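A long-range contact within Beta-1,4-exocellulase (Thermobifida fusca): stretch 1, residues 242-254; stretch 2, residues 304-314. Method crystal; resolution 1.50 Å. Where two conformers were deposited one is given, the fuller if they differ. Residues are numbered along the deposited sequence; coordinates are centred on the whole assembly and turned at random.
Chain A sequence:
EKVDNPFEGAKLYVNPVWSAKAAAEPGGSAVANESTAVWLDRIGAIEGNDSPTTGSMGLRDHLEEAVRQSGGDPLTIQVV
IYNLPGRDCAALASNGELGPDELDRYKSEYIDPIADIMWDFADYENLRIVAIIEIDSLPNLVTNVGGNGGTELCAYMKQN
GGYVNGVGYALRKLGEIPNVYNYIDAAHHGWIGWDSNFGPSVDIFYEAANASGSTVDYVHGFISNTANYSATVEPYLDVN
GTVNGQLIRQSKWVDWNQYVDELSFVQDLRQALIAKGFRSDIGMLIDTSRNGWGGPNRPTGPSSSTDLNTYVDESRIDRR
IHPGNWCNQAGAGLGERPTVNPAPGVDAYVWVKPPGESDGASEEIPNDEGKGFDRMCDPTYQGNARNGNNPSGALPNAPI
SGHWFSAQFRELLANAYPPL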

ATOM      1  N   THR A 242      27.972  10.557   0.029  1.00 23.24           N
ATOM      2  CA  THR A 242      28.250  11.878  -0.510  1.00 22.71           C
ATOM      3  C   THR A 242      28.716  11.826  -1.968  1.00 23.00           C
ATOM      4  O   THR A 242      29.251  10.811  -2.432  1.00 22.75           O
ATOM      5  CB  THR A 242      29.241  12.648   0.403  1.00 23.35           C
ATOM      6  OG1 THR A 242      29.269  14.034   0.042  1.00 23.64           O
ATOM      7  CG2 THR A 242      30.642  12.057   0.330  1.00 23.26           C
ATOM      8  N   VAL A 243      28.464  12.912  -2.689  1.00 22.90           N
ATOM      9  CA  VAL A 243      28.921  13.087  -4.066  1.00 22.65           C
ATOM     10  C   VAL A 243      29.877  14.264  -4.008  1.00 22.32           C
ATOM     11  O   VAL A 243      29.443  15.415  -3.878  1.00 21.81           O
ATOM     12  CB  VAL A 243      27.762  13.420  -5.023  1.00 22.46           C
ATOM     13  CG1 VAL A 243      28.249  13.434  -6.467  1.00 22.82           C
ATOM     14  CG2 VAL A 243      26.621  12.433  -4.845  1.00 22.55           C
ATOM     15  N   ASN A 244      31.174  13.965  -4.082  1.00 21.77           N
ATOM     16  CA  ASN A 244      32.206  14.932  -3.722  1.00 22.33           C
ATOM     17  C   ASN A 244      31.925  15.488  -2.313  1.00 21.83           C
ATOM     18  O   ASN A 244      31.755  14.707  -1.381  1.00 21.85           O
ATOM     19  CB  ASN A 244      32.315  16.020  -4.787  1.00 22.57           C
ATOM     20  CG  ASN A 244      32.923  15.507  -6.078  1.00 23.01           C
ATOM     21  OD1 ASN A 244      32.264  14.823  -6.868  1.00 23.66           O
ATOM     22  ND2 ASN A 244      34.182  15.843  -6.301  1.00 22.71           N
ATOM     23  N   GLY A 245      31.831  16.808  -2.161  1.00 21.34           N
ATOM     24  CA  GLY A 245      31.523  17.408  -0.860  1.00 21.26           C
ATOM     25  C   GLY A 245      30.048  17.517  -0.503  1.00 21.04           C
ATOM     26  O   GLY A 245      29.701  18.008   0.571  1.00 20.82           O
ATOM     27  N   GLN A 246      29.175  17.036  -1.385  1.00 20.02           N
ATOM     28  CA  GLN A 246      27.731  17.210  -1.219  1.00 19.28           C
ATOM     29  C   GLN A 246      27.030  15.949  -0.735  1.00 18.67           C
ATOM     30  O   GLN A 246      27.234  14.872  -1.287  1.00 19.42           O
ATOM     31  CB  GLN A 246      27.100  17.669  -2.533  1.00 18.72           C
ATOM     32  CG  GLN A 246      27.642  18.991  -3.035  1.00 18.36           C
ATOM     33  CD  GLN A 246      26.861  19.537  -4.207  1.00 18.24           C
ATOM     34  OE1 GLN A 246      27.136  19.202  -5.358  1.00 18.07           O
ATOM     35  NE2 GLN A 246      25.885  20.393  -3.920  1.00 19.06           N
ATOM     36  N   LEU A 247      26.178  16.100   0.273  1.00 18.04           N
ATOM     37  CA  LEU A 247      25.473  14.966   0.861  1.00 17.70           C
ATOM     38  C   LEU A 247      24.321  14.481  -0.010  1.00 17.68           C
ATOM     39  O   LEU A 247      23.580  15.280  -0.590  1.00 17.19           O
ATOM     40  CB  LEU A 247      24.962  15.301   2.269  1.00 17.94           C
ATOM     41  CG  LEU A 247      25.994  15.355   3.405  1.00 18.46           C
ATOM     42  CD1 LEU A 247      26.701  16.702   3.469  1.00 18.39           C
ATOM     43  CD2 LEU A 247      25.323  15.055   4.733  1.00 18.56           C
ATOM     44  N   ILE A 248      24.184  13.163  -0.097  1.00 17.06           N
ATOM     45  CA  ILE A 248      22.998  12.525  -0.682  1.00 16.94           C
ATOM     46  C   ILE A 248      21.712  13.178  -0.137  1.00 16.66           C
ATOM     47  O   ILE A 248      20.741  13.376  -0.881  1.00 15.92           O
ATOM     48  CB  ILE A 248      23.012  11.008  -0.391  1.00 16.93           C
ATOM     49  CG1 ILE A 248      24.283  10.347  -0.961  1.00 17.04           C
ATOM     50  CG2 ILE A 248      21.726  10.323  -0.841  1.00 16.71           C
ATOM     51  CD1 ILE A 248      24.283  10.065  -2.444  1.00 17.83           C
ATOM     52  N   ARG A 249      21.751  13.547   1.146  1.00 16.32           N
ATOM     53  CA  ARG A 249      20.622  14.179   1.830  0.50 16.46           C
ATOM     54  C   ARG A 249      20.116  15.455   1.159  1.00 16.01           C
ATOM     55  O   ARG A 249      18.925  15.762   1.233  1.00 15.99           O
ATOM     56  CB  ARG A 249      20.995  14.479   3.283  0.50 16.80           C
ATOM     57  CG  ARG A 249      21.085  13.247   4.164  0.50 17.12           C
ATOM     58  CD  ARG A 249      21.870  13.522   5.435  0.50 17.25           C
ATOM     59  NE  ARG A 249      22.045  12.314   6.233  0.50 17.11           N
ATOM     60  CZ  ARG A 249      21.131  11.829   7.064  0.50 17.21           C
ATOM     61  NH1 ARG A 249      19.974  12.452   7.218  0.50 16.89           N
ATOM     62  NH2 ARG A 249      21.374  10.726   7.749  0.50 16.95           N
ATOM     63  N   GLN A 250      21.010  16.202   0.516  1.00 15.97           N
ATOM     64  CA  GLN A 250      20.639  17.504  -0.036  1.00 16.28           C
ATOM     65  C   GLN A 250      20.130  17.440  -1.464  1.00 16.28           C
ATOM     66  O   GLN A 250      19.705  18.464  -2.012  1.00 16.13           O
ATOM     67  CB  GLN A 250      21.811  18.481   0.030  1.00 16.87           C
ATOM     68  CG  GLN A 250      22.752  18.298   1.206  1.00 17.90           C
ATOM     69  CD  GLN A 250      23.985  19.147   1.042  1.00 18.60           C
ATOM     70  OE1 GLN A 250      25.050  18.648   0.663  1.00 19.40           O
ATOM     71  NE2 GLN A 250      23.843  20.451   1.284  1.00 18.95           N
ATOM     72  N   SER A 251      20.165  16.248  -2.063  1.00 16.03           N
ATOM     73  CA  SER A 251      19.682  16.060  -3.429  1.00 15.73           C
ATOM     74  C   SER A 251      18.196  16.368  -3.564  1.00 15.63           C
ATOM     75  O   SER A 251      17.436  16.312  -2.579  1.00 15.28           O
ATOM     76  CB  SER A 251      19.975  14.644  -3.940  1.00 15.43           C
ATOM     77  OG  SER A 251      19.270  13.672  -3.182  1.00 14.61           O
ATOM     78  N   LYS A 252      17.802  16.694  -4.793  1.00 15.52           N
ATOM     79  CA  LYS A 252      16.407  17.006  -5.082  0.50 15.87           C
ATOM     80  C   LYS A 252      15.517  15.782  -4.847  1.00 15.58           C
ATOM     81  O   LYS A 252      14.378  15.936  -4.399  1.00 16.04           O
ATOM     82  CB  LYS A 252      16.228  17.601  -6.491  0.50 16.25           C
ATOM     83  CG  LYS A 252      16.486  16.652  -7.652  0.50 16.50           C
ATOM     84  CD  LYS A 252      16.388  17.370  -8.991  0.50 16.95           C
ATOM     85  CE  LYS A 252      16.698  16.430 -10.146  0.50 16.82           C
ATOM     86  NZ  LYS A 252      16.850  17.156 -11.436  0.50 17.00           N
ATOM     87  N   TRP A 253      16.047  14.579  -5.104  1.00 15.46           N
ATOM     88  CA  TRP A 253      15.321  13.325  -4.838  1.00 14.63           C
ATOM     89  C   TRP A 253      15.122  13.060  -3.367  1.00 14.95           C
ATOM     90  O   TRP A 253      13.987  12.904  -2.906  1.00 14.91           O
ATOM     91  CB  TRP A 253      16.031  12.129  -5.475  1.00 14.15           C
ATOM     92  CG  TRP A 253      15.341  10.800  -5.219  1.00 13.39           C
ATOM     93  CD1 TRP A 253      15.852   9.696  -4.525  1.00 13.20           C
ATOM     94  CD2 TRP A 253      13.991  10.384  -5.656  1.00 13.34           C
ATOM     95  NE1 TRP A 253      14.940   8.655  -4.516  1.00 12.85           N
ATOM     96  CE2 TRP A 253      13.799   9.012  -5.158  1.00 13.16           C
ATOM     97  CE3 TRP A 253      12.951  11.000  -6.367  1.00 13.19           C
ATOM     98  CZ2 TRP A 253      12.623   8.299  -5.397  1.00 13.17           C
ATOM     99  CZ3 TRP A 253      11.773  10.274  -6.602  1.00 12.97           C
ATOM    100  CH2 TRP A 253      11.608   8.958  -6.110  1.00 12.97           C
ATOM    101  N   VAL A 254      16.223  12.998  -2.617  1.00 15.16           N
ATOM    102  CA  VAL A 254      16.167  12.603  -1.200  1.00 15.44           C
ATOM    103  C   VAL A 254      15.536  13.697  -0.332  1.00 15.48           C
ATOM    104  O   VAL A 254      14.742  13.404   0.567  1.00 15.77           O
ATOM    105  CB  VAL A 254      17.555  12.177  -0.668  1.00 15.23           C
ATOM    106  CG1 VAL A 254      17.479  11.644   0.761  1.00 14.89           C
ATOM    107  CG2 VAL A 254      18.163  11.122  -1.583  1.00 15.23           C
ATOM    108  N   SER A 304      28.927   7.688 -12.048  1.00 21.86           N
ATOM    109  CA  SER A 304      30.287   8.209 -12.030  1.00 22.36           C
ATOM    110  C   SER A 304      30.297   9.732 -12.002  1.00 22.50           C
ATOM    111  O   SER A 304      31.356  10.340 -11.826  1.00 23.12           O
ATOM    112  CB  SER A 304      31.103   7.668 -13.213  1.00 22.32           C
ATOM    113  OG  SER A 304      30.622   8.155 -14.454  1.00 21.76           O
ATOM    114  N   SER A 305      29.115  10.335 -12.150  1.00 22.43           N
ATOM    115  CA  SER A 305      28.966  11.789 -12.265  1.00 22.51           C
ATOM    116  C   SER A 305      29.319  12.557 -10.992  1.00 22.55           C
ATOM    117  O   SER A 305      28.977  12.136  -9.884  1.00 23.27           O
ATOM    118  CB  SER A 305      27.541  12.149 -12.695  1.00 22.37           C
ATOM    119  OG  SER A 305      27.354  13.555 -12.737  1.00 22.52           O
ATOM    120  N   THR A 306      29.992  13.694 -11.181  1.00 23.08           N
ATOM    121  CA  THR A 306      30.370  14.598 -10.084  1.00 22.75           C
ATOM    122  C   THR A 306      29.244  15.539  -9.641  1.00 22.61           C
ATOM    123  O   THR A 306      29.363  16.234  -8.629  1.00 22.17           O
ATOM    124  CB  THR A 306      31.628  15.430 -10.428  1.00 23.10           C
ATOM    125  OG1 THR A 306      31.582  15.850 -11.800  1.00 22.97           O
ATOM    126  CG2 THR A 306      32.876  14.604 -10.202  1.00 23.29           C
ATOM    127  N   ASP A 307      28.161  15.571 -10.407  1.00 21.81           N
ATOM    128  CA  ASP A 307      27.003  16.361 -10.023  1.00 21.87           C
ATOM    129  C   ASP A 307      26.201  15.580  -8.984  1.00 21.35           C
ATOM    130  O   ASP A 307      25.997  14.370  -9.131  1.00 21.24           O
ATOM    131  CB  ASP A 307      26.149  16.699 -11.249  1.00 21.95           C
ATOM    132  CG  ASP A 307      24.940  17.559 -10.907  1.00 22.37           C
ATOM    133  OD1 ASP A 307      25.116  18.704 -10.436  1.00 22.65           O
ATOM    134  OD2 ASP A 307      23.804  17.089 -11.123  1.00 22.85           O
ATOM    135  N   LEU A 308      25.769  16.272  -7.934  1.00 20.64           N
ATOM    136  CA  LEU A 308      24.952  15.672  -6.875  1.00 19.32           C
ATOM    137  C   LEU A 308      23.678  15.043  -7.429  1.00 18.66           C
ATOM    138  O   LEU A 308      23.397  13.868  -7.178  1.00 18.69           O
ATOM    139  CB  LEU A 308      24.605  16.705  -5.796  1.00 19.29           C
ATOM    140  CG  LEU A 308      23.743  16.225  -4.620  1.00 18.97           C
ATOM    141  CD1 LEU A 308      24.426  15.106  -3.844  1.00 19.24           C
ATOM    142  CD2 LEU A 308      23.392  17.372  -3.689  1.00 19.19           C
ATOM    143  N   ASN A 309      22.916  15.824  -8.186  1.00 17.79           N
ATOM    144  CA  ASN A 309      21.641  15.344  -8.691  1.00 17.24           C
ATOM    145  C   ASN A 309      21.771  14.358  -9.845  1.00 17.34           C
ATOM    146  O   ASN A 309      20.912  13.501 -10.020  1.00 16.92           O
ATOM    147  CB  ASN A 309      20.697  16.513  -9.000  1.00 17.02           C
ATOM    148  CG  ASN A 309      20.206  17.199  -7.737  1.00 17.47           C
ATOM    149  OD1 ASN A 309      19.600  16.560  -6.869  1.00 16.17           O
ATOM    150  ND2 ASN A 309      20.481  18.498  -7.613  1.00 17.42           N
ATOM    151  N   THR A 310      22.862  14.445 -10.603  1.00 17.84           N
ATOM    152  CA  THR A 310      23.105  13.480 -11.676  1.00 18.52           C
ATOM    153  C   THR A 310      23.606  12.133 -11.116  1.00 18.52           C
ATOM    154  O   THR A 310      23.271  11.077 -11.649  1.00 18.76           O
ATOM    155  CB  THR A 310      24.047  14.049 -12.768  1.00 18.98           C
ATOM    156  OG1 THR A 310      23.637  15.381 -13.110  1.00 19.22           O
ATOM    157  CG2 THR A 310      24.010  13.192 -14.037  1.00 19.22           C
ATOM    158  N   TYR A 311      24.368  12.173 -10.025  1.00 18.34           N
ATOM    159  CA  TYR A 311      24.766  10.953  -9.307  1.00 17.95           C
ATOM    160  C   TYR A 311      23.538  10.218  -8.783  1.00 17.60           C
ATOM    161  O   TYR A 311      23.384   8.995  -8.977  1.00 17.26           O
ATOM    162  CB  TYR A 311      25.685  11.281  -8.123  1.00 18.28           C
ATOM    163  CG  TYR A 311      25.975  10.080  -7.230  1.00 18.85           C
ATOM    164  CD1 TYR A 311      25.079   9.686  -6.231  1.00 19.09           C
ATOM    165  CD2 TYR A 311      27.138   9.327  -7.397  1.00 18.95           C
ATOM    166  CE1 TYR A 311      25.333   8.579  -5.430  1.00 19.58           C
ATOM    167  CE2 TYR A 311      27.398   8.222  -6.598  1.00 19.41           C
ATOM    168  CZ  TYR A 311      26.494   7.856  -5.610  1.00 19.82           C
ATOM    169  OH  TYR A 311      26.744   6.763  -4.809  1.00 19.78           O
ATOM    170  N   VAL A 312      22.675  10.978  -8.112  1.00 16.29           N
ATOM    171  CA  VAL A 312      21.500  10.426  -7.453  1.00 15.12           C
ATOM    172  C   VAL A 312      20.501   9.936  -8.502  1.00 14.67           C
ATOM    173  O   VAL A 312      20.005   8.812  -8.407  1.00 15.10           O
ATOM    174  CB  VAL A 312      20.888  11.430  -6.454  1.00 14.33           C
ATOM    175  CG1 VAL A 312      19.482  11.022  -6.066  1.00 13.61           C
ATOM    176  CG2 VAL A 312      21.758  11.540  -5.206  1.00 13.98           C
ATOM    177  N   ASP A 313      20.244  10.754  -9.526  1.00 14.71           N
ATOM    178  CA  ASP A 313      19.292  10.369 -10.573  1.00 14.54           C
ATOM    179  C   ASP A 313      19.754   9.167 -11.399  1.00 14.16           C
ATOM    180  O   ASP A 313      18.922   8.395 -11.859  1.00 14.16           O
ATOM    181  CB  ASP A 313      18.922  11.564 -11.455  1.00 14.93           C
ATOM    182  CG  ASP A 313      18.125  12.637 -10.689  1.00 15.38           C
ATOM    183  OD1 ASP A 313      17.654  12.381  -9.554  1.00 14.80           O
ATOM    184  OD2 ASP A 313      17.956  13.749 -11.230  1.00 16.48           O
ATOM    185  N   GLU A 314      21.066   9.002 -11.570  1.00 14.77           N
ATOM    186  CA  GLU A 314      21.632   7.867 -12.328  1.00 14.94           C
ATOM    187  C   GLU A 314      21.925   6.582 -11.539  1.00 14.76           C
ATOM    188  O   GLU A 314      22.227   5.545 -12.143  1.00 14.62           O
ATOM    189  CB  GLU A 314      22.925   8.281 -13.031  1.00 15.91           C
ATOM    190  CG  GLU A 314      22.756   9.235 -14.199  1.00 16.45           C
ATOM    191  CD  GLU A 314      24.088   9.619 -14.822  1.00 17.22           C
ATOM    192  OE1 GLU A 314      25.116   8.964 -14.508  1.00 16.87           O
ATOM    193  OE2 GLU A 314      24.108  10.572 -15.631  1.00 17.69           O
TER
HETATM  194  O   HOH W   1      26.650  18.907  -7.885  1.00 20.94           O
HETATM  195  O   HOH W   2      21.116  19.282  -4.401  1.00 22.18           O
HETATM  196  O   HOH W   3      18.460  13.892  -7.186  1.00 13.11           O

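Stretch 1 folds as a tight hairpin followed by a short 3-10 segment; stretch 2 is a loop that runs into the first turns of a helix. In the hairpin, a type II' turn from Val243 to Gln246 is closed by backbone bonds in both directions, Val243 N to Gln246 O (2.7 Å) and Gln246 N to Val243 O (3.0 Å). The 3-10 segment, 248-250, is entered through the bond from Gln250 N to Leu247 O (2.9 Å), and the Gln250 side chain turns back so that its OE1 accepts from Leu247 N (2.8 Å). In stretch 2 the helix begins at Leu308, with Asp307 as its N-cap: Asp307 OD2 accepts from Thr310 N (2.9 Å) and from Thr310 OG1 (2.6 Å). The CA atoms come nearest at Val243-Leu308 (5.5 Å) and Ser251-Asn309 (5.7 Å), so the hairpin and the chain after the 3-10 segment both lie against the start of the helix. Together the stretches bury 717 Å².

Leu308 has the largest covered area of any residue here. Its side chain, chi1 t and chi2 p, places CD1 3.6 Å from Val243 CG2 and 3.4 Å from Leu247 O, while CD2 lies 3.8 Å from Ser251 N; the branched end thus fills the space between the hairpin and the segment that follows it. Val243, buried and pointing toward the helix, also sets CG2 3.4 Å from Tyr311 CG, and its CG1 lies 3.6 Å from Asp307 O. Ile248 points sideways at CA-to-CB, yet its end comes nearer, bringing CD1 3.5 Å from Tyr311 CE1 and 4.0 Å from Val312 CG2. Val312 continues the apolar surface, with CG1 3.7 Å from Trp253 CB; the indole itself leads away. Ser251, buried and pointing toward the helix, packs its CB 3.8 Å from Val312 CG2, and its hydroxyl is satisfied locally: Ser251 OG donates to Ile248 O (2.7 Å) and accepts from Val254 N (3.2 Å).

One direct hydrogen bond crosses the contact. Asn309, with chi1 m, presents OD1 to Lys252 N at 2.7 Å, and the nearly straight 172° geometry satisfies a backbone amide just after the 3-10 segment. The same oxygen, Asn309 OD1, accepts from water 3 (O at 2.9 Å), which also donates to Asp313 OD1 (2.9 Å from the water O) and accepts from Trp253 N (3.3 Å from it). Nearby, the extended, exposed Lys252 side chain forms a salt bridge, NZ to Asp313 OD2 at 3.6 Å, a long one; its aliphatic CE is closer to Asp313 OD2, at 3.2 Å. At the other end, water 1 donates to Gln246 OE1 (2.6 Å from its O) and Asp307 OD1 (3.0 Å) and accepts from Leu308 N (2.8 Å), tying the hairpin to the helix start. Exposed Asn244 and Thr306 also meet, Asn244 OD1 lying 3.4 Å from Thr306 CG2, a packing contact at the margin.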